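PDB 6SXJ: spectinomycin 9-adenylyltransferase from Enterococcus faecalis, which transfers an adenylyl group from ATP to the 9-hydroxyl of spectinomycin, releasing diphosphate and making the bacterium resistant to this antibiotic. Local coordinates for residues S184-C189 / L223-S228. Residues are numbered along the deposited sequence; the frame is centred on the assembly and turned at random.
Sequences SILTLC and LLAVRS
Leu186 lays its forked end over the methyl of Ala225, with CG and CD2 each 4.0 Å from Ala225 CB, in a helix-helix crossing of the helical C-terminal domain, of the aminoglycoside adenylyltransferase type. The local axes of helices 181-196 and 216-229 cross here at -112°, 9.6 Å apart at closest approach. The CA atoms nearest each other across the two segments are those of Ile185 and Ala225, 7.1 Å apart; the small side chain of Ala225 is consistent with this close approach. With CG anti to its carbonyl carbon and beside its backbone N (chi1 -53°), Leu186 directs its two methyls at different parts of helix 216-229. CD1 lies against the backbone, 3.8 Å from Ala225 O, while CD2 reaches Val226, the two side chains running roughly perpendicular to each other. Ile185 adds a looser touch from the neighbouring position, its extended chain (chi2 179°) carrying CD1 to 4.3 Å from Ala225 CB. All four residues are buried, and their side chains meet by apolar packing. Around them, Leu248 of helix 241-253 packs on Ile185 and Asn208 of helix 203-212 on Val226, making the crossing part of a larger helical bundle, while Trp236 from a loop touches Ala225. A hydrogen bond between Ser228 OG and Thr182 OG1 joins the same two helices nearby. On the valine, the branch that meets the leucine is CG2, 4.0 Å from Leu186 CD2.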
# COMPACT_ATOMS: atom_id res chain seq x y z
N SER A 184 11.02 -3.54 -5.79
CA SER A 184 11.85 -2.36 -5.58
C SER A 184 12.00 -1.55 -6.86
O SER A 184 11.87 -0.32 -6.85
CB SER A 184 13.22 -2.80 -5.04
OG SER A 184 13.12 -3.18 -3.68
N ILE A 185 12.28 -2.23 -7.98
CA ILE A 185 12.44 -1.51 -9.25
C ILE A 185 11.18 -0.72 -9.57
O ILE A 185 11.24 0.48 -9.86
CB ILE A 185 12.77 -2.50 -10.38
CG1 ILE A 185 14.12 -3.18 -10.14
CG2 ILE A 185 12.79 -1.77 -11.72
CD1 ILE A 185 14.50 -4.18 -11.21
N LEU A 186 10.03 -1.38 -9.55
CA LEU A 186 8.80 -0.72 -9.98
C LEU A 186 8.30 0.27 -8.94
O LEU A 186 7.70 1.29 -9.31
CB LEU A 186 7.73 -1.76 -10.30
CG LEU A 186 8.18 -2.84 -11.28
CD1 LEU A 186 7.34 -4.10 -11.10
CD2 LEU A 186 8.11 -2.35 -12.72
N THR A 187 8.54 0.01 -7.66
CA THR A 187 8.27 1.03 -6.65
C THR A 187 9.01 2.32 -6.98
O THR A 187 8.41 3.40 -7.01
CB THR A 187 8.67 0.51 -5.27
OG1 THR A 187 8.20 -0.83 -5.09
CG2 THR A 187 8.08 1.41 -4.17
N LEU A 188 10.31 2.23 -7.23
CA LEU A 188 11.08 3.41 -7.61
C LEU A 188 10.51 4.05 -8.87
O LEU A 188 10.45 5.28 -8.98
CB LEU A 188 12.55 3.04 -7.82
CG LEU A 188 13.40 2.76 -6.58
CD1 LEU A 188 14.71 2.13 -7.00
CD2 LEU A 188 13.64 4.01 -5.78
N CYS A 189 10.10 3.23 -9.84
CA CYS A 189 9.47 3.78 -11.04
C CYS A 189 8.18 4.51 -10.68
O CYS A 189 7.96 5.65 -11.12
CB CYS A 189 9.19 2.66 -12.04
SG CYS A 189 10.66 1.98 -12.83
N LEU A 223 11.51 -3.61 -17.79
CA LEU A 223 10.45 -4.37 -18.43
C LEU A 223 10.47 -5.83 -17.99
O LEU A 223 9.41 -6.48 -17.93
CB LEU A 223 10.57 -4.25 -19.94
CG LEU A 223 10.15 -2.88 -20.47
CD1 LEU A 223 10.48 -2.74 -21.95
CD2 LEU A 223 8.66 -2.64 -20.23
N LEU A 224 11.65 -6.38 -17.68
CA LEU A 224 11.70 -7.72 -17.12
C LEU A 224 11.13 -7.77 -15.71
O LEU A 224 10.79 -8.86 -15.23
CB LEU A 224 13.14 -8.24 -17.13
CG LEU A 224 13.45 -9.04 -18.40
CD1 LEU A 224 13.82 -8.11 -19.56
CD2 LEU A 224 14.55 -10.07 -18.17
N ALA A 225 10.99 -6.62 -15.05
CA ALA A 225 10.31 -6.57 -13.76
C ALA A 225 8.79 -6.56 -13.93
O ALA A 225 8.07 -7.18 -13.15
CB ALA A 225 10.76 -5.34 -12.97
N VAL A 226 8.30 -5.86 -14.96
CA VAL A 226 6.86 -5.86 -15.23
C VAL A 226 6.35 -7.30 -15.37
O VAL A 226 5.36 -7.69 -14.75
CB VAL A 226 6.55 -5.04 -16.49
CG1 VAL A 226 5.07 -5.14 -16.84
CG2 VAL A 226 6.97 -3.59 -16.30
N ARG A 227 7.04 -8.10 -16.18
CA ARG A 227 6.60 -9.47 -16.43
C ARG A 227 6.47 -10.26 -15.14
O ARG A 227 5.44 -10.90 -14.89
CB ARG A 227 7.57 -10.15 -17.40
CG ARG A 227 7.64 -9.52 -18.78
CD ARG A 227 8.93 -9.88 -19.51
NE ARG A 227 9.28 -11.29 -19.39
CZ ARG A 227 10.31 -11.87 -20.01
NH1 ARG A 227 11.09 -11.16 -20.81
NH2 ARG A 227 10.55 -13.16 -19.83
N SER A 228 7.51 -10.24 -14.30
CA SER A 228 7.47 -11.00 -13.05
C SER A 228 6.30 -10.55 -12.18
O SER A 228 5.63 -11.39 -11.56
CB SER A 228 8.79 -10.83 -12.30
OG SER A 228 8.67 -11.20 -10.94